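Local coordinates for endo-alpha-mannosidase (Bacteroides thetaiotaomicron, PDB 4ACY), which hydrolyses internal alpha-mannosidic linkages in glycans as a glycoside hydrolase of family GH99, probably acting on N-glycans, at residues A[253-256]-A[257-260]; A[267-270]-A[271-275]. All coordinates share one frame; numbering follows the deposited sequence.

Interaction 1. Residues A[253-256]-A[257-260]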
# COMPACT_ATOMS: atom_id res chain seq x y z
N GLY A 253 6.52 5.98 -14.23
CA GLY A 253 7.69 6.82 -14.49
C GLY A 253 8.08 7.75 -13.37
O GLY A 253 9.09 8.44 -13.47
N PHE A 254 7.30 7.78 -12.28
CA PHE A 254 7.69 8.61 -11.15
C PHE A 254 9.09 8.24 -10.66
O PHE A 254 9.87 9.12 -10.26
CB PHE A 254 6.69 8.52 -10.00
CG PHE A 254 7.06 9.38 -8.84
CD1 PHE A 254 7.14 10.78 -8.98
CD2 PHE A 254 7.38 8.81 -7.61
CE1 PHE A 254 7.52 11.59 -7.89
CE2 PHE A 254 7.74 9.60 -6.52
CZ PHE A 254 7.82 10.99 -6.66
N THR A 255 9.39 6.94 -10.66
CA THR A 255 10.74 6.45 -10.46
C THR A 255 11.06 5.46 -11.59
O THR A 255 10.17 4.99 -12.29
CB THR A 255 10.93 5.73 -9.11
OG1 THR A 255 10.10 4.57 -9.07
CG2 THR A 255 10.63 6.65 -7.92
N ASN A 256 12.34 5.14 -11.74
CA ASN A 256 12.77 4.08 -12.64
C ASN A 256 12.06 2.76 -12.31
O ASN A 256 11.57 2.07 -13.21
CB ASN A 256 14.30 3.92 -12.57
CG ASN A 256 14.81 2.72 -13.34
OD1 ASN A 256 14.85 1.61 -12.82
ND2 ASN A 256 15.24 2.95 -14.58
N ALA A 257 11.97 2.43 -11.03
CA ALA A 257 11.33 1.18 -10.61
C ALA A 257 9.82 1.13 -10.88
O ALA A 257 9.25 0.04 -11.03
CB ALA A 257 11.61 0.91 -9.16
N SER A 258 9.17 2.30 -10.92
CA SER A 258 7.72 2.35 -11.19
C SER A 258 7.44 2.69 -12.64
O SER A 258 6.40 3.24 -12.97
CB SER A 258 7.00 3.33 -10.26
OG SER A 258 7.47 4.66 -10.44
N THR A 259 8.41 2.35 -13.49
CA THR A 259 8.26 2.43 -14.94
C THR A 259 8.06 0.99 -15.44
O THR A 259 9.00 0.19 -15.41
CB THR A 259 9.54 3.02 -15.55
OG1 THR A 259 9.82 4.30 -14.97
CG2 THR A 259 9.39 3.14 -17.04
N PRO A 260 6.82 0.65 -15.88
CA PRO A 260 6.52 -0.76 -16.21
C PRO A 260 7.39 -1.41 -17.28
O PRO A 260 7.58 -2.63 -17.27
CB PRO A 260 5.05 -0.71 -16.65
CG PRO A 260 4.48 0.41 -15.80
CD PRO A 260 5.59 1.45 -15.75
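Thr255 is gripped by two hydroxyl side chains that follow it in the chain. Ser258 OG donates to Thr255 OG1 at 3.0 Å, while Thr259 OG1 donates to the backbone oxygen of Thr255, the OG1 to O distance being 2.8 Å. In the second bond the donor lies tilted 24° from the carbonyl plane. Both OG1 of Thr255 (chi1 63°) and OG of Ser258 (chi1 62°) are tucked between their own backbone nitrogen and carbonyl carbon, which brings the two oxygens together. Thr255 O takes a further, weak bond from Ser258 N at 3.2 Å. A valine in place of Thr255 would probably leave the Ser258 hydroxyl without this side-chain acceptor and less firmly held.

The backbone sets these groups in place. Asn256 to Thr259 form a type I beta turn, with Thr259 N bonded to Asn256 O at 3.2 Å. The loop is drawn together by Gly253 N, which bonds to Ser258 O at 3.0 Å. Thr259 OG1 also packs on Gly253 CA, 3.3 Å away.

Farther out, Asn256 OD1 accepts from Glu231 N, and Asn256 O, already used in the turn, also accepts from the side-chain amide of Asn262. Ala257 O receives the indole N-H of Trp263, tying the turn to the start of the next helix, and the ring of Phe254 meets Phe249 edge-to-face. The result is a type I turn whose Ser258 and Thr259 hydroxyls reach back to the residue just before it, in the loop that leaves strand 244-246 of the TIM barrel and leads to helix 263-272.

Interaction 2. Residues A[267-270]-A[271-275]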
# COMPACT_ATOMS: atom_id res chain seq x y z
N GLN A 267 12.28 -8.50 -12.90
CA GLN A 267 11.90 -9.88 -12.58
C GLN A 267 13.04 -10.83 -12.91
O GLN A 267 13.32 -11.76 -12.15
CB GLN A 267 10.64 -10.30 -13.36
CG GLN A 267 10.30 -11.81 -13.31
CD GLN A 267 10.00 -12.34 -11.90
OE1 GLN A 267 9.88 -11.58 -10.94
NE2 GLN A 267 9.89 -13.66 -11.78
N GLN A 268 13.70 -10.59 -14.04
CA GLN A 268 14.86 -11.40 -14.44
C GLN A 268 15.97 -11.30 -13.40
O GLN A 268 16.57 -12.32 -13.05
CB GLN A 268 15.38 -10.97 -15.82
CG GLN A 268 14.56 -11.44 -17.03
CD GLN A 268 15.03 -10.81 -18.35
OE1 GLN A 268 16.24 -10.58 -18.56
NE2 GLN A 268 14.09 -10.54 -19.25
N TRP A 269 16.23 -10.09 -12.90
CA TRP A 269 17.22 -9.87 -11.84
C TRP A 269 16.82 -10.61 -10.56
O TRP A 269 17.65 -11.26 -9.92
CB TRP A 269 17.39 -8.37 -11.54
CG TRP A 269 18.54 -8.09 -10.60
CD1 TRP A 269 19.83 -7.80 -10.94
CD2 TRP A 269 18.50 -8.10 -9.16
NE1 TRP A 269 20.60 -7.62 -9.82
CE2 TRP A 269 19.82 -7.81 -8.71
CE3 TRP A 269 17.50 -8.34 -8.21
CZ2 TRP A 269 20.15 -7.73 -7.36
CZ3 TRP A 269 17.84 -8.26 -6.86
CH2 TRP A 269 19.15 -7.96 -6.45
N ALA A 270 15.53 -10.51 -10.20
CA ALA A 270 15.02 -11.15 -9.00
C ALA A 270 15.26 -12.66 -9.05
O ALA A 270 15.76 -13.23 -8.08
CB ALA A 270 13.53 -10.85 -8.83
N LYS A 271 14.87 -13.28 -10.16
CA LYS A 271 15.03 -14.72 -10.36
C LYS A 271 16.51 -15.09 -10.26
O LYS A 271 16.88 -16.03 -9.54
CB LYS A 271 14.42 -15.12 -11.72
CG LYS A 271 14.33 -16.61 -12.02
CD LYS A 271 13.70 -16.83 -13.40
CE LYS A 271 14.06 -18.19 -14.01
NZ LYS A 271 12.93 -19.16 -13.88
N ALA A 272 17.36 -14.34 -10.95
CA ALA A 272 18.80 -14.61 -10.94
C ALA A 272 19.44 -14.43 -9.56
O ALA A 272 20.47 -15.04 -9.28
CB ALA A 272 19.52 -13.77 -12.01
N HIS A 273 18.84 -13.59 -8.71
CA HIS A 273 19.41 -13.28 -7.40
C HIS A 273 18.63 -13.85 -6.21
O HIS A 273 18.85 -13.44 -5.06
CB HIS A 273 19.62 -11.78 -7.27
CG HIS A 273 20.70 -11.26 -8.16
ND1 HIS A 273 22.00 -11.07 -7.72
CD2 HIS A 273 20.70 -10.96 -9.47
CE1 HIS A 273 22.74 -10.64 -8.72
NE2 HIS A 273 21.98 -10.57 -9.80
N ASN A 274 17.74 -14.80 -6.49
CA ASN A 274 16.89 -15.44 -5.48
C ASN A 274 16.10 -14.44 -4.61
O ASN A 274 16.03 -14.58 -3.38
CB ASN A 274 17.71 -16.40 -4.59
CG ASN A 274 16.85 -17.47 -3.93
OD1 ASN A 274 15.85 -17.92 -4.49
ND2 ASN A 274 17.24 -17.89 -2.73
N LYS A 275 15.54 -13.43 -5.26
CA LYS A 275 14.74 -12.40 -4.57
C LYS A 275 13.32 -12.37 -5.12
O LYS A 275 13.08 -12.81 -6.25
CB LYS A 275 15.39 -11.01 -4.72
CG LYS A 275 16.81 -10.87 -4.15
CD LYS A 275 16.88 -11.18 -2.65
CE LYS A 275 18.29 -11.02 -2.11
NZ LYS A 275 18.48 -11.54 -0.72
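Ala270 O and Lys275 N close a Schellman motif that ends helix 263-272 just before the next barrel strand. Lys275 N to Ala270 O is 2.8 Å and nearly straight, at 177°. Asn274, with positive phi, is the C-prime residue, and its N makes the weak companion bond to Lys271 O at 3.4 Å. One turn earlier the helix is still regular, with Lys271 N on Gln267 O at 2.9 Å.

Across the last turn the Trp269 and His273 side chains form an offset stack. The five-membered ring of Trp269 and the imidazole lie with centroids 3.9 Å apart and planes 13° from parallel. His273 CG stands beside its backbone N (chi1 -69°), which lays the imidazole over the indole and sets CB above the six-membered ring in a CH-pi contact. Outside the pair, Glu238 OE1 bonds to His273 ND1 and probably helps fix the rotation of the imidazole, while the amine of Lys275 reaches Met242 O. Lower down its chain, Lys275 bends at chi2 and runs alongside the indole, its CG 3.9 Å from Trp269 CZ3.

In the fold
Both contacts belong to one beta-alpha-beta unit of the eight-stranded parallel barrel: strand 244-246, helix 263-272 and strand 276-281. They come in series, interaction 1 in the loop that leads into the helix and interaction 2 at the end of the helix, where the chain turns toward the next strand. Their centres are about 18 Å apart and their nearest atoms about 9 Å, so they do not touch. Interaction 1 is partly buried, its centre about 16 Å from the centre of the chain, whereas interaction 2 lies at the surface, its centre about 22 Å from it. Together they shape the connections at the two ends of a single barrel helix.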